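Local coordinates for Apc35852 (Geobacillus stearothermophilus, PDB 1U9C), which is of unknown function but belongs to the DJ-1/PfpI family, whose relatives include proteins described as chaperones and cysteine proteases, at residues T24-P34 / I93-T101; G149-E159 / V195-N205. All coordinates share one frame; numbering follows the deposited sequence.

Contact 1: T24-P34 / I93-T101; sequences TGLWLEEFAVP and IFLPGGHGT
Pro-34 lies over one face of the Phe-94 ring, the two side chains crossing at about a right angle. Its CB stands 3.6 Å above the ring plane, offset toward the rim, in a CH-pi contact, and its CG comes within 3.5 Å of Phe-94 CZ. The ring reaches helix 28-40 because Phe-94 CG is anti to the backbone N (chi1 -165°), and its edge meets Pro-96 CG in the ring plane. Losing this ring to an alanine here would probably open a gap against the Pro-34 ring and leave Pro-96 without its neighbour on that side. Pro-96 CB sits 3.5 Å from Glu-30 O, a buried carbonyl oxygen with no polar partner in the model, while Pro-96 CG meets the edge of the Phe-31 ring. Leu-26 CD1 touches the same proline at CB (3.7 Å).

Further along, polar groups take over. The Glu-30 chain, extended beyond CG, brings OE1 2.9 Å from Gly-97 N, a weak, bent bond (125° at the hydrogen); a side chain on Gly-97 would collide with that oxygen. Trp-27 N gives a straighter bond (167°) to Gly-97 O at 3.2 Å. Gly-98 CA packs 3.4 Å from Gly-25 O, where a CB could not fit. At the end, the side chains of Thr-24 and His-99 cross at about a right angle, Thr-24 OG1 3.3 Å from His-99 CB; this hydroxyl bonds Asp-58, and His-99 NE2 bonds Glu-160. Gly-98 N bonds the sulfinate of the oxidised Cys-129. A glutamate and a glycine-rich loop beside a reactive cysteine are typical of the DJ-1/PfpI active site.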
loop_
_atom_site.group_PDB
_atom_site.type_symbol
_atom_site.label_atom_id
_atom_site.label_comp_id
_atom_site.label_asym_id
_atom_site.label_seq_id
_atom_site.Cartn_x
_atom_site.Cartn_y
_atom_site.Cartn_z
ATOM N N THR A 24 10.100 8.135 -10.314
ATOM C CA THR A 24 8.897 7.874 -9.557
ATOM C C THR A 24 9.096 8.178 -8.086
ATOM O O THR A 24 9.934 8.957 -7.652
ATOM C CB THR A 24 8.480 6.469 -9.877
ATOM O OG1 THR A 24 7.213 6.143 -9.324
ATOM C CG2 THR A 24 9.505 5.406 -9.443
ATOM N N GLY A 25 8.204 7.595 -7.298
ATOM C CA GLY A 25 8.156 7.718 -5.820
ATOM C C GLY A 25 6.786 7.290 -5.327
ATOM O O GLY A 25 6.160 6.502 -5.941
ATOM N N LEU A 26 6.409 7.814 -4.173
ATOM C CA LEU A 26 5.078 7.606 -3.592
ATOM C C LEU A 26 4.053 8.384 -4.359
ATOM O O LEU A 26 4.273 9.542 -4.752
ATOM C CB LEU A 26 5.109 8.133 -2.159
ATOM C CG LEU A 26 3.751 8.355 -1.498
ATOM C CD1 LEU A 26 2.960 7.105 -1.270
ATOM C CD2 LEU A 26 3.999 9.095 -0.175
ATOM N N TRP A 27 2.902 7.765 -4.635
ATOM C CA TRP A 27 1.783 8.485 -5.198
ATOM C C TRP A 27 1.062 9.211 -4.055
ATOM O O TRP A 27 0.387 8.571 -3.256
ATOM C CB TRP A 27 0.779 7.557 -5.916
ATOM C CG TRP A 27 -0.117 8.307 -6.793
ATOM C CD1 TRP A 27 -1.305 8.912 -6.446
ATOM C CD2 TRP A 27 0.135 8.669 -8.144
ATOM N NE1 TRP A 27 -1.816 9.597 -7.534
ATOM C CE2 TRP A 27 -0.935 9.464 -8.568
ATOM C CE3 TRP A 27 1.172 8.383 -9.039
ATOM C CZ2 TRP A 27 -0.997 9.974 -9.849
ATOM C CZ3 TRP A 27 1.099 8.904 -10.314
ATOM C CH2 TRP A 27 0.053 9.667 -10.694
ATOM N N LEU A 28 1.243 10.509 -3.982
ATOM C CA LEU A 28 0.868 11.289 -2.808
ATOM C C LEU A 28 -0.529 11.006 -2.279
ATOM O O LEU A 28 -0.708 10.735 -1.071
ATOM C CB LEU A 28 1.118 12.776 -3.064
ATOM C CG LEU A 28 0.715 13.664 -1.899
ATOM C CD1 LEU A 28 1.437 13.367 -0.584
ATOM C CD2 LEU A 28 0.950 15.108 -2.343
ATOM N N GLU A 29 -1.544 11.020 -3.126
ATOM C CA GLU A 29 -2.906 10.901 -2.653
ATOM C C GLU A 29 -3.115 9.601 -1.906
ATOM O O GLU A 29 -3.988 9.505 -1.027
ATOM C CB GLU A 29 -3.906 10.993 -3.857
ATOM C CG GLU A 29 -5.362 10.711 -3.515
ATOM C CD GLU A 29 -6.316 10.774 -4.668
ATOM O OE1 GLU A 29 -5.899 10.797 -5.850
ATOM O OE2 GLU A 29 -7.527 10.753 -4.329
ATOM N N GLU A 30 -2.454 8.552 -2.347
ATOM C CA GLU A 30 -2.633 7.228 -1.766
ATOM C C GLU A 30 -2.174 7.117 -0.328
ATOM O O GLU A 30 -2.591 6.206 0.378
ATOM C CB GLU A 30 -1.981 6.180 -2.641
ATOM C CG GLU A 30 -2.684 6.040 -4.000
ATOM C CD GLU A 30 -1.981 5.200 -4.976
ATOM O OE1 GLU A 30 -1.041 4.533 -4.670
ATOM O OE2 GLU A 30 -2.455 5.285 -6.169
ATOM N N PHE A 31 -1.282 8.001 0.070
ATOM C CA PHE A 31 -0.914 8.216 1.472
ATOM C C PHE A 31 -1.823 9.258 2.127
ATOM O O PHE A 31 -2.364 9.020 3.200
ATOM C CB PHE A 31 0.541 8.676 1.591
ATOM C CG PHE A 31 0.930 9.013 2.980
ATOM C CD1 PHE A 31 1.213 8.028 3.906
ATOM C CD2 PHE A 31 0.924 10.331 3.436
ATOM C CE1 PHE A 31 1.517 8.356 5.217
ATOM C CE2 PHE A 31 1.241 10.650 4.715
ATOM C CZ PHE A 31 1.527 9.674 5.607
ATOM N N ALA A 32 -1.960 10.410 1.486
ATOM C CA ALA A 32 -2.562 11.556 2.162
ATOM C C ALA A 32 -4.045 11.335 2.472
ATOM O O ALA A 32 -4.513 11.666 3.563
ATOM C CB ALA A 32 -2.398 12.834 1.339
ATOM N N VAL A 33 -4.827 10.788 1.542
ATOM C CA VAL A 33 -6.248 10.636 1.796
ATOM C C VAL A 33 -6.475 9.602 2.927
ATOM O O VAL A 33 -7.210 9.870 3.876
ATOM C CB VAL A 33 -6.966 10.313 0.502
ATOM C CG1 VAL A 33 -8.303 9.626 0.750
ATOM C CG2 VAL A 33 -7.107 11.586 -0.354
ATOM N N PRO A 34 -5.869 8.422 2.877
ATOM C CA PRO A 34 -5.971 7.503 4.004
ATOM C C PRO A 34 -5.473 8.080 5.327
ATOM O O PRO A 34 -6.110 7.851 6.368
ATOM C CB PRO A 34 -5.194 6.265 3.517
ATOM C CG PRO A 34 -5.375 6.335 2.031
ATOM C CD PRO A 34 -5.196 7.791 1.732
ATOM N N ILE A 93 -2.084 -2.491 8.891
ATOM C CA ILE A 93 -0.974 -1.905 8.083
ATOM C C ILE A 93 -1.629 -1.493 6.787
ATOM O O ILE A 93 -2.501 -2.167 6.217
ATOM C CB ILE A 93 0.165 -2.948 7.892
ATOM C CG1 ILE A 93 1.328 -2.287 7.150
ATOM C CG2 ILE A 93 -0.272 -4.195 7.172
ATOM C CD1 ILE A 93 2.558 -3.235 7.092
ATOM N N PHE A 94 -1.150 -0.330 6.280
ATOM C CA PHE A 94 -1.633 0.260 5.042
ATOM C C PHE A 94 -0.462 0.601 4.125
ATOM O O PHE A 94 0.417 1.333 4.545
ATOM C CB PHE A 94 -2.438 1.524 5.395
ATOM C CG PHE A 94 -3.293 2.028 4.264
ATOM C CD1 PHE A 94 -4.646 1.744 4.208
ATOM C CD2 PHE A 94 -2.742 2.739 3.188
ATOM C CE1 PHE A 94 -5.415 2.176 3.150
ATOM C CE2 PHE A 94 -3.534 3.151 2.140
ATOM C CZ PHE A 94 -4.873 2.853 2.151
ATOM N N LEU A 95 -0.509 0.092 2.908
ATOM C CA LEU A 95 0.544 0.297 1.892
ATOM C C LEU A 95 0.060 1.120 0.741
ATOM O O LEU A 95 -0.584 0.606 -0.169
ATOM C CB LEU A 95 1.019 -1.080 1.359
ATOM C CG LEU A 95 1.545 -2.064 2.391
ATOM C CD1 LEU A 95 2.013 -3.347 1.698
ATOM C CD2 LEU A 95 2.515 -1.543 3.269
ATOM N N PRO A 96 0.324 2.430 0.753
ATOM C CA PRO A 96 0.094 3.220 -0.431
ATOM C C PRO A 96 1.009 2.757 -1.559
ATOM O O PRO A 96 1.992 2.063 -1.385
ATOM C CB PRO A 96 0.505 4.621 0.033
ATOM C CG PRO A 96 0.349 4.601 1.518
ATOM C CD PRO A 96 0.869 3.230 1.842
ATOM N N GLY A 97 0.681 3.258 -2.754
ATOM C CA GLY A 97 1.415 2.937 -3.995
ATOM C C GLY A 97 2.348 3.987 -4.537
ATOM O O GLY A 97 3.041 4.693 -3.798
ATOM N N GLY A 98 2.333 4.100 -5.856
ATOM C CA GLY A 98 3.363 4.715 -6.652
ATOM C C GLY A 98 4.211 3.602 -7.269
ATOM O O GLY A 98 4.490 2.610 -6.624
ATOM N N HIS A 99 4.779 3.871 -8.448
ATOM C CA HIS A 99 5.655 2.872 -9.076
ATOM C C HIS A 99 6.914 2.588 -8.291
ATOM O O HIS A 99 7.448 1.515 -8.482
ATOM C CB HIS A 99 6.028 3.277 -10.520
ATOM C CG HIS A 99 4.975 2.990 -11.550
ATOM N ND1 HIS A 99 4.190 3.981 -12.071
ATOM C CD2 HIS A 99 4.628 1.848 -12.193
ATOM C CE1 HIS A 99 3.357 3.455 -12.964
ATOM N NE2 HIS A 99 3.627 2.168 -13.085
ATOM N N GLY A 100 7.337 3.493 -7.397
ATOM C CA GLY A 100 8.513 3.233 -6.560
ATOM C C GLY A 100 8.379 1.937 -5.819
ATOM O O GLY A 100 9.359 1.222 -5.653
ATOM N N THR A 101 7.173 1.594 -5.355
ATOM C CA THR A 101 6.985 0.390 -4.601
ATOM C C THR A 101 7.402 -0.878 -5.332
ATOM O O THR A 101 7.784 -1.851 -4.707
ATOM C CB THR A 101 5.509 0.208 -4.127
ATOM O OG1 THR A 101 4.645 0.104 -5.296
ATOM C CG2 THR A 101 5.035 1.335 -3.280
#

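Contact 2: G149-E159 / V195-N205; sequences GKTVTSFTDEE and VRDGNLITGQN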
loop_
_atom_site.group_PDB
_atom_site.type_symbol
_atom_site.label_atom_id
_atom_site.label_comp_id
_atom_site.label_asym_id
_atom_site.label_seq_id
_atom_site.Cartn_x
_atom_site.Cartn_y
_atom_site.Cartn_z
ATOM N N GLY A 149 -5.745 -17.755 -2.698
ATOM C CA GLY A 149 -7.179 -17.996 -2.486
ATOM C C GLY A 149 -7.976 -16.785 -2.049
ATOM O O GLY A 149 -9.161 -16.887 -1.736
ATOM N N LYS A 150 -7.325 -15.634 -2.056
ATOM C CA LYS A 150 -7.965 -14.397 -1.605
ATOM C C LYS A 150 -8.386 -13.519 -2.780
ATOM O O LYS A 150 -7.688 -13.483 -3.801
ATOM C CB LYS A 150 -6.999 -13.589 -0.740
ATOM C CG LYS A 150 -6.530 -14.263 0.544
ATOM C CD LYS A 150 -7.670 -14.523 1.503
ATOM C CE LYS A 150 -8.104 -13.245 2.210
ATOM N NZ LYS A 150 -7.251 -12.980 3.398
ATOM N N THR A 151 -9.492 -12.798 -2.619
ATOM C CA THR A 151 -9.994 -11.855 -3.601
ATOM C C THR A 151 -9.202 -10.553 -3.420
ATOM O O THR A 151 -9.237 -9.958 -2.351
ATOM C CB THR A 151 -11.482 -11.576 -3.398
ATOM O OG1 THR A 151 -12.227 -12.786 -3.630
ATOM C CG2 THR A 151 -12.005 -10.590 -4.459
ATOM N N VAL A 152 -8.536 -10.102 -4.470
ATOM C CA VAL A 152 -7.730 -8.892 -4.415
ATOM C C VAL A 152 -7.831 -8.105 -5.685
ATOM O O VAL A 152 -8.182 -8.657 -6.760
ATOM C CB VAL A 152 -6.272 -9.168 -4.174
ATOM C CG1 VAL A 152 -6.047 -10.032 -2.990
ATOM C CG2 VAL A 152 -5.578 -9.739 -5.414
ATOM N N THR A 153 -7.460 -6.838 -5.569
ATOM C CA THR A 153 -7.243 -5.977 -6.710
ATOM C C THR A 153 -5.921 -5.266 -6.599
ATOM O O THR A 153 -5.262 -5.307 -5.559
ATOM C CB THR A 153 -8.426 -5.023 -6.887
ATOM O OG1 THR A 153 -8.393 -4.393 -8.169
ATOM C CG2 THR A 153 -8.460 -3.892 -5.880
ATOM N N SER A 154 -5.537 -4.603 -7.685
ATOM C CA SER A 154 -4.325 -3.789 -7.741
ATOM C C SER A 154 -4.389 -2.987 -9.002
ATOM O O SER A 154 -5.258 -3.199 -9.831
ATOM C CB SER A 154 -3.032 -4.599 -7.747
ATOM O OG SER A 154 -2.817 -5.319 -8.979
ATOM N N PHE A 155 -3.353 -2.182 -9.234
ATOM C CA PHE A 155 -3.154 -1.549 -10.520
ATOM C C PHE A 155 -3.136 -2.659 -11.554
ATOM O O PHE A 155 -2.462 -3.659 -11.401
ATOM C CB PHE A 155 -1.819 -0.857 -10.541
ATOM C CG PHE A 155 -1.712 0.246 -11.530
ATOM C CD1 PHE A 155 -2.360 1.427 -11.328
ATOM C CD2 PHE A 155 -0.867 0.128 -12.609
ATOM C CE1 PHE A 155 -2.188 2.463 -12.203
ATOM C CE2 PHE A 155 -0.694 1.173 -13.482
ATOM C CZ PHE A 155 -1.339 2.329 -13.268
ATOM N N THR A 156 -3.920 -2.485 -12.593
ATOM C CA THR A 156 -4.099 -3.568 -13.546
ATOM C C THR A 156 -3.045 -3.534 -14.615
ATOM O O THR A 156 -2.445 -2.494 -14.888
ATOM C CB THR A 156 -5.492 -3.502 -14.204
ATOM O OG1 THR A 156 -5.654 -2.266 -14.914
ATOM C CG2 THR A 156 -6.622 -3.585 -13.192
ATOM N N ASP A 157 -2.872 -4.682 -15.255
ATOM C CA ASP A 157 -1.948 -4.778 -16.379
ATOM C C ASP A 157 -2.362 -3.844 -17.489
ATOM O O ASP A 157 -1.508 -3.274 -18.149
ATOM C CB ASP A 157 -1.882 -6.172 -16.936
ATOM C CG ASP A 157 -1.295 -7.174 -15.977
ATOM O OD1 ASP A 157 -0.708 -6.800 -14.939
ATOM O OD2 ASP A 157 -1.372 -8.403 -16.238
ATOM N N GLU A 158 -3.678 -3.710 -17.722
ATOM C CA GLU A 158 -4.204 -2.735 -18.690
ATOM C C GLU A 158 -3.845 -1.295 -18.360
ATOM O O GLU A 158 -3.430 -0.533 -19.215
ATOM C CB GLU A 158 -5.742 -2.839 -18.784
ATOM C CG GLU A 158 -6.349 -1.925 -19.858
ATOM C CD GLU A 158 -7.875 -1.800 -19.786
ATOM O OE1 GLU A 158 -8.493 -2.213 -18.781
ATOM O OE2 GLU A 158 -8.467 -1.286 -20.758
ATOM N N GLU A 159 -3.987 -0.918 -17.093
ATOM C CA GLU A 159 -3.593 0.410 -16.649
ATOM C C GLU A 159 -2.081 0.592 -16.817
ATOM O O GLU A 159 -1.652 1.630 -17.284
ATOM C CB GLU A 159 -4.002 0.659 -15.199
ATOM C CG GLU A 159 -5.484 0.995 -15.040
ATOM C CD GLU A 159 -6.047 0.773 -13.638
ATOM O OE1 GLU A 159 -5.717 -0.259 -13.002
ATOM O OE2 GLU A 159 -6.885 1.591 -13.194
ATOM N N VAL A 195 -11.722 -3.718 -2.620
ATOM C CA VAL A 195 -12.289 -4.989 -2.199
ATOM C C VAL A 195 -11.843 -5.378 -0.836
ATOM O O VAL A 195 -10.740 -5.098 -0.445
ATOM C CB VAL A 195 -11.996 -6.088 -3.176
ATOM C CG1 VAL A 195 -10.544 -6.406 -3.242
ATOM C CG2 VAL A 195 -12.837 -7.311 -2.836
ATOM N N ARG A 196 -12.752 -5.964 -0.068
ATOM C CA ARG A 196 -12.448 -6.612 1.181
ATOM C C ARG A 196 -12.680 -8.121 1.070
ATOM O O ARG A 196 -13.773 -8.557 0.692
ATOM C CB ARG A 196 -13.305 -6.027 2.276
ATOM C CG ARG A 196 -13.181 -6.747 3.595
ATOM C CD ARG A 196 -13.854 -6.103 4.750
ATOM N NE ARG A 196 -13.617 -6.818 6.014
ATOM C CZ ARG A 196 -14.171 -6.508 7.159
ATOM N NH1 ARG A 196 -15.093 -5.558 7.252
ATOM N NH2 ARG A 196 -13.862 -7.220 8.227
ATOM N N ASP A 197 -11.660 -8.870 1.446
ATOM C CA ASP A 197 -11.782 -10.310 1.592
ATOM C C ASP A 197 -11.306 -10.595 3.001
ATOM O O ASP A 197 -10.105 -10.753 3.228
ATOM C CB ASP A 197 -10.930 -11.071 0.572
ATOM C CG ASP A 197 -11.115 -12.600 0.672
ATOM O OD1 ASP A 197 -11.701 -13.083 1.639
ATOM O OD2 ASP A 197 -10.647 -13.387 -0.147
ATOM N N GLY A 198 -12.215 -10.612 3.953
ATOM C CA GLY A 198 -11.832 -10.820 5.341
ATOM C C GLY A 198 -10.969 -9.698 5.808
ATOM O O GLY A 198 -11.358 -8.527 5.710
ATOM N N ASN A 199 -9.764 -10.056 6.222
ATOM C CA ASN A 199 -8.731 -9.153 6.729
ATOM C C ASN A 199 -7.859 -8.473 5.681
ATOM O O ASN A 199 -6.983 -7.665 6.061
ATOM C CB ASN A 199 -7.795 -9.885 7.667
ATOM C CG ASN A 199 -8.496 -10.466 8.866
ATOM O OD1 ASN A 199 -9.508 -9.935 9.325
ATOM N ND2 ASN A 199 -7.963 -11.553 9.368
ATOM N N LEU A 200 -8.004 -8.816 4.414
ATOM C CA LEU A 200 -7.168 -8.279 3.357
ATOM C C LEU A 200 -8.008 -7.348 2.504
ATOM O O LEU A 200 -9.019 -7.755 1.894
ATOM C CB LEU A 200 -6.644 -9.441 2.503
ATOM C CG LEU A 200 -5.717 -9.119 1.381
ATOM C CD1 LEU A 200 -4.487 -8.435 1.905
ATOM C CD2 LEU A 200 -5.294 -10.404 0.645
ATOM N N ILE A 201 -7.574 -6.094 2.447
ATOM C CA ILE A 201 -8.317 -5.053 1.753
ATOM C C ILE A 201 -7.396 -4.412 0.707
ATOM O O ILE A 201 -6.270 -4.053 1.031
ATOM C CB ILE A 201 -8.732 -4.019 2.814
ATOM C CG1 ILE A 201 -9.772 -4.632 3.752
ATOM C CG2 ILE A 201 -9.295 -2.762 2.163
ATOM C CD1 ILE A 201 -10.033 -3.858 4.997
ATOM N N THR A 202 -7.849 -4.270 -0.511
ATOM C CA THR A 202 -7.040 -3.736 -1.586
ATOM C C THR A 202 -7.841 -2.800 -2.424
ATOM O O THR A 202 -9.073 -2.940 -2.574
ATOM C CB THR A 202 -6.437 -4.861 -2.448
ATOM O OG1 THR A 202 -7.407 -5.840 -2.827
ATOM C CG2 THR A 202 -5.366 -5.614 -1.698
ATOM N N GLY A 203 -7.134 -1.867 -3.061
ATOM C CA GLY A 203 -7.727 -0.842 -3.925
ATOM C C GLY A 203 -6.944 -0.788 -5.227
ATOM O O GLY A 203 -5.754 -1.064 -5.268
ATOM N N GLN A 204 -7.595 -0.395 -6.309
ATOM C CA GLN A 204 -7.024 -0.519 -7.659
ATOM C C GLN A 204 -6.117 0.619 -8.110
ATOM O O GLN A 204 -5.168 0.400 -8.827
ATOM C CB GLN A 204 -8.185 -0.671 -8.641
ATOM C CG GLN A 204 -7.777 -1.109 -10.028
ATOM C CD GLN A 204 -8.947 -1.295 -10.927
ATOM O OE1 GLN A 204 -9.958 -1.839 -10.503
ATOM N NE2 GLN A 204 -8.856 -0.769 -12.129
ATOM N N ASN A 205 -6.432 1.835 -7.716
ATOM C CA ASN A 205 -5.779 2.996 -8.297
ATOM C C ASN A 205 -5.953 4.235 -7.392
ATOM O O ASN A 205 -6.552 4.144 -6.328
ATOM C CB ASN A 205 -6.342 3.204 -9.678
ATOM C CG ASN A 205 -7.815 3.219 -9.640
ATOM O OD1 ASN A 205 -8.357 3.742 -8.703
ATOM N ND2 ASN A 205 -8.485 2.575 -10.605
HETATM O O HOH W 1 -8.339 -12.738 5.896
HETATM O O HOH W 2 -8.299 -7.737 -1.052
#
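A beta hairpin, strands 194-197 and 200-203 joined by a type II' turn from Asp-197 to Leu-200, meets strand 151-152 and the loop after it, its side chains taking up backbone N-H groups; the residues following it meet the start of helix 157-163. Asp-197 OD2 takes Thr-151 N at 2.8 Å on its anti lone pair, and CE of the thrice-bent Lys-150 lies 3.4 Å from Asp-197 CG. Lys-150 NZ stays 4.8 Å from Asp-197 OD1; a water bridges it to Asn-199 N. Thr-202 OG1 sits between the backbone N and carbonyl carbon of its own residue (chi1 48°), and there it accepts Thr-153 N at 2.9 Å in a nearly straight bond. A second water ties that hydroxyl to Thr-151 O and Leu-200 O. Val-152 CG1 packs 3.7 Å from Leu-200 CD2.

Beyond the hairpin, Asn-205 ND2 meets the syn lone pair of Glu-159 OE2 at 3.2 Å, with OE2 close to the plane of the Asn-205 amide, whose OD1 bonds Ser-208 OG. Gln-204 NE2 approaches both carboxylate oxygens with weak bonds, the Glu-159 carboxylate and Gln-204 amide planes 72° apart; Gln-204 OE1 bonds Gly-187 N. Glu-159 OE1 also accepts Thr-156 N, and Thr-156 OG1 accepts Glu-159 N, the reciprocal pair of a helix N-terminal capping box.

Both contacts are buried and reach the seven-stranded mixed sheet, but contact 1 is the deeper: its centre is about 6 Å from that of the chain, the centre of contact 2 about 11 Å, and contact 2 has more residues partly open to solvent. Contact 1 sets helix 28-40 against the inner strand 92-95, with apolar packing at one end and a polar, glycine-rich loop at the probable active site at the other. In contact 2 the edge hairpin and the residues after it meet strand 151-152 of a separate two-stranded sheet and a helix start, using carboxylates, amides, hydroxyls and ordered waters. Their centres are 15 Å apart, yet they touch where Glu-30 OE2 packs 3.9 Å from Asn-205 C.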